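Local coordinates for protein beta-lactamase II (Erythrobacter litoralis, PDB 6V73) that probably hydrolyses the amide bond of beta-lactam antibiotics with the help of bound zinc, as a class B metallo-beta-lactamase, at residues P88-V93 / A150-P155; G182-K187 / M224-P229. All coordinates share one frame; numbering follows the deposited sequence.

Interaction 1 of 2, residues P88-V93 / A150-P155; sequences PVRAAV and AQSLAP
Arg90 and Ser152 make the polar part of this contact. The guanidinium of Arg90 meets the backbone carbonyl of Ser152 end-on, and both terminal nitrogens bond to the one oxygen. Arg90 NH1 lies 2.8 Å from Ser152 O, with an N-H...O angle of 153°. Arg90 NH2 lies 3.0 Å from Ser152 O and makes the more bent bond, at 138°. The oxygen sits almost in the guanidinium plane, which fixes how that flat group is turned. The chain of Arg90 runs extended from CG to NE, and this length carries the charge across to the helix. Ser152 O belongs to the last turn of the helix, where a positive group may be favourable.

The apolar part lies on Leu153, which spreads its two methyls over the strand. Leu153 CD2 touches Ala91 CB at 3.8 Å. Leu153 CD1 reaches Val93 CB at 4.1 Å. Ala91 and Val93 both point their CB toward the helix, while Ala92 between them points away.

Strand 89-93 lies between the parallel strands 61-65 and 114-117 of the large sheet. Helix 147-153 packs on this sheet, with Leu153 also touching Ile63 and Trp116.

Interaction 2 of 2, residues G182-K187 / M224-P229; sequences GGCMIK and MSHSPP. With ZN (zinc ion), chain C.
Cys184 and His226 grip one zinc ion from the two segments. Cys184 SG lies 2.3 Å from the zinc ion, and His226 NE2 lies 2.1 Å from the zinc ion. Asp100 is a further ligand of this zinc. Cys184 SG stands 3.6 Å from His226 NE2 and lies oblique to the imidazole ring. His226 ND1, the other ring nitrogen, is hydrogen-bonded to Pro50 O, which helps fix the rotation of the ring. Ser225 CB lies over one face of the ring, toward its rim.

A backbone bond also joins the two loops: Ser225 N donates to Gly183 O at 3.0 Å. Lys187 NZ bonds to Cys184 O at 3.0 Å in the carbonyl plane and also to Leu194 O, bracing the loop that carries the cysteine.

Met224 makes the apolar part of the contact. A bend at chi3 (81°) belongs to its folded chain, and Met224 SD lies 3.5 Å from Lys187 C. Met224 SD and Ile186 CG2 are 4.2 Å apart, and the two side chains cross at about a right angle.

An aspartate, a cysteine and a histidine on one zinc form the second metal site of subclass B1 metallo-beta-lactamases.

How the interactions relate
The two contacts lie on opposite sides of the chain's centre. Their centres are about 21 Å apart, and their nearest atoms about 10 Å. They come in series along the chain: interaction 1 closes before interaction 2 opens. All four segments belong to the metallo-beta-lactamase fold. Interaction 1 belongs to the large sheet, whereas interaction 2 joins the loops after strands 179-181 and 221-223, parallel neighbours in the smaller sheet. The metal centre draws on both parts of the fold: His96 and His98 follow strand 89-93 of interaction 1, while Cys184 and His226 belong to interaction 2. Interaction 1 is packing at the sheet, though its helix also carries Gln151, a calcium ligand; interaction 2 is part of the zinc site.

Interaction 1 of 2, residues P88-V93 / A150-P155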
# COMPACT_ATOMS: atom_id res chain seq x y z
N PRO A 88 -28.60 -0.80 19.45
CA PRO A 88 -27.62 -1.87 19.23
C PRO A 88 -27.58 -2.35 17.78
O PRO A 88 -28.58 -2.32 17.06
CB PRO A 88 -28.07 -2.98 20.19
CG PRO A 88 -29.45 -2.55 20.73
CD PRO A 88 -29.50 -1.05 20.59
N VAL A 89 -26.39 -2.79 17.34
CA VAL A 89 -26.21 -3.26 15.98
C VAL A 89 -26.88 -4.62 15.80
O VAL A 89 -26.61 -5.56 16.56
CB VAL A 89 -24.72 -3.36 15.64
CG1 VAL A 89 -24.51 -3.85 14.18
CG2 VAL A 89 -24.05 -2.02 15.88
N ARG A 90 -27.74 -4.74 14.78
CA ARG A 90 -28.39 -6.01 14.49
C ARG A 90 -27.93 -6.67 13.20
O ARG A 90 -28.11 -7.88 13.05
CB ARG A 90 -29.91 -5.85 14.45
CG ARG A 90 -30.45 -5.04 13.27
CD ARG A 90 -31.99 -5.22 13.12
NE ARG A 90 -32.51 -4.31 12.11
CZ ARG A 90 -32.49 -4.55 10.80
NH1 ARG A 90 -31.98 -5.69 10.34
NH2 ARG A 90 -32.96 -3.65 9.95
N ALA A 91 -27.35 -5.92 12.27
CA ALA A 91 -26.84 -6.48 11.03
C ALA A 91 -25.68 -5.62 10.55
O ALA A 91 -25.60 -4.43 10.85
CB ALA A 91 -27.91 -6.57 9.94
N ALA A 92 -24.79 -6.25 9.79
CA ALA A 92 -23.65 -5.56 9.21
C ALA A 92 -23.47 -6.04 7.78
O ALA A 92 -23.73 -7.21 7.46
CB ALA A 92 -22.39 -5.81 10.02
N VAL A 93 -23.03 -5.12 6.92
CA VAL A 93 -22.64 -5.45 5.55
C VAL A 93 -21.26 -4.86 5.30
O VAL A 93 -20.95 -3.77 5.78
CB VAL A 93 -23.67 -4.92 4.52
CG1 VAL A 93 -23.92 -3.44 4.71
CG2 VAL A 93 -23.21 -5.22 3.09
N ALA A 150 -31.79 -7.61 0.93
CA ALA A 150 -32.52 -6.36 0.70
C ALA A 150 -33.51 -6.10 1.82
O ALA A 150 -33.57 -4.99 2.35
CB ALA A 150 -33.25 -6.40 -0.65
N GLN A 151 -34.24 -7.14 2.23
CA GLN A 151 -35.27 -6.97 3.26
C GLN A 151 -34.65 -6.64 4.62
O GLN A 151 -35.13 -5.75 5.33
CB GLN A 151 -36.12 -8.23 3.35
CG GLN A 151 -37.35 -8.20 2.46
CD GLN A 151 -38.31 -7.08 2.84
OE1 GLN A 151 -38.57 -6.18 2.04
NE2 GLN A 151 -38.85 -7.14 4.06
N SER A 152 -33.59 -7.34 4.99
CA SER A 152 -33.04 -7.19 6.33
C SER A 152 -32.20 -5.93 6.49
O SER A 152 -32.13 -5.37 7.59
CB SER A 152 -32.23 -8.44 6.69
OG SER A 152 -31.15 -8.10 7.51
N LEU A 153 -31.57 -5.45 5.41
CA LEU A 153 -30.72 -4.26 5.46
C LEU A 153 -31.44 -2.99 5.04
O LEU A 153 -30.84 -1.92 5.10
CB LEU A 153 -29.48 -4.47 4.58
CG LEU A 153 -28.59 -5.62 5.06
CD1 LEU A 153 -27.60 -6.08 4.00
CD2 LEU A 153 -27.86 -5.24 6.33
N ALA A 154 -32.70 -3.08 4.61
CA ALA A 154 -33.46 -1.86 4.34
C ALA A 154 -33.44 -0.95 5.56
O ALA A 154 -33.54 -1.43 6.70
CB ALA A 154 -34.90 -2.21 3.96
N PRO A 155 -33.38 0.39 5.38
CA PRO A 155 -33.56 1.20 4.17
C PRO A 155 -32.33 1.32 3.30
O PRO A 155 -32.38 1.97 2.26
CB PRO A 155 -33.93 2.57 4.73
CG PRO A 155 -33.17 2.65 6.02
CD PRO A 155 -33.14 1.23 6.57

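Interaction 2 of 2, residues G182-K187 / M224-P229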
# COMPACT_ATOMS: atom_id res chain seq x y z
N GLY A 182 -19.51 5.13 -1.52
CA GLY A 182 -18.77 4.49 -2.59
C GLY A 182 -17.70 3.52 -2.15
O GLY A 182 -16.96 3.00 -3.00
N GLY A 183 -17.59 3.25 -0.85
CA GLY A 183 -16.51 2.43 -0.35
C GLY A 183 -15.16 2.96 -0.79
O GLY A 183 -14.91 4.18 -0.83
N CYS A 184 -14.26 2.03 -1.10
CA CYS A 184 -12.92 2.34 -1.57
C CYS A 184 -12.85 2.55 -3.07
O CYS A 184 -11.80 2.98 -3.57
CB CYS A 184 -11.95 1.23 -1.18
SG CYS A 184 -11.89 0.88 0.58
N MET A 185 -13.93 2.26 -3.80
CA MET A 185 -13.95 2.53 -5.23
C MET A 185 -13.87 4.03 -5.51
O MET A 185 -13.20 4.46 -6.46
CB MET A 185 -15.20 1.94 -5.86
CG MET A 185 -15.42 2.40 -7.29
SD MET A 185 -16.82 1.60 -8.09
CE MET A 185 -18.19 2.39 -7.25
N ILE A 186 -14.56 4.83 -4.71
CA ILE A 186 -14.65 6.26 -4.92
C ILE A 186 -13.56 6.94 -4.12
O ILE A 186 -13.35 6.61 -2.94
CB ILE A 186 -16.04 6.80 -4.50
CG1 ILE A 186 -17.13 6.22 -5.39
CG2 ILE A 186 -16.04 8.31 -4.54
CD1 ILE A 186 -17.09 6.70 -6.85
N LYS A 187 -12.85 7.86 -4.76
CA LYS A 187 -11.81 8.64 -4.10
C LYS A 187 -12.17 10.12 -4.20
O LYS A 187 -13.12 10.50 -4.89
CB LYS A 187 -10.44 8.34 -4.70
CG LYS A 187 -9.56 7.44 -3.83
CD LYS A 187 -9.92 5.96 -3.94
CE LYS A 187 -9.21 5.18 -2.85
NZ LYS A 187 -8.95 3.78 -3.23
N MET A 224 -17.08 7.99 1.35
CA MET A 224 -16.12 7.00 0.86
C MET A 224 -15.20 6.58 2.00
O MET A 224 -15.21 7.16 3.08
CB MET A 224 -15.32 7.55 -0.32
CG MET A 224 -14.31 8.60 0.08
SD MET A 224 -14.04 9.81 -1.22
CE MET A 224 -15.45 10.90 -1.01
N SER A 225 -14.36 5.58 1.71
CA SER A 225 -13.61 4.92 2.77
C SER A 225 -12.48 5.77 3.34
O SER A 225 -12.17 5.66 4.53
CB SER A 225 -13.04 3.59 2.27
OG SER A 225 -14.07 2.71 1.88
N HIS A 226 -11.82 6.59 2.52
CA HIS A 226 -10.52 7.11 2.94
C HIS A 226 -10.43 8.63 2.91
O HIS A 226 -9.32 9.16 3.08
CB HIS A 226 -9.40 6.48 2.11
CG HIS A 226 -9.28 4.99 2.31
ND1 HIS A 226 -8.95 4.43 3.53
CD2 HIS A 226 -9.49 3.96 1.47
CE1 HIS A 226 -8.94 3.12 3.42
NE2 HIS A 226 -9.27 2.80 2.18
N SER A 227 -11.54 9.33 2.76
CA SER A 227 -11.56 10.78 2.92
C SER A 227 -12.96 11.18 3.31
O SER A 227 -13.90 10.40 3.15
CB SER A 227 -11.10 11.51 1.64
OG SER A 227 -11.60 10.90 0.47
N PRO A 228 -13.14 12.37 3.88
CA PRO A 228 -14.44 12.72 4.46
C PRO A 228 -15.51 12.89 3.40
O PRO A 228 -15.20 12.92 2.20
CB PRO A 228 -14.15 14.04 5.20
CG PRO A 228 -12.85 14.49 4.72
CD PRO A 228 -12.09 13.31 4.29
N PRO A 229 -16.78 12.99 3.79
CA PRO A 229 -17.86 13.13 2.80
C PRO A 229 -17.74 14.41 2.00
O PRO A 229 -17.21 15.42 2.46
CB PRO A 229 -19.14 13.14 3.65
CG PRO A 229 -18.76 12.45 4.90
CD PRO A 229 -17.31 12.76 5.15
ZN ZN C . -9.69 0.96 1.24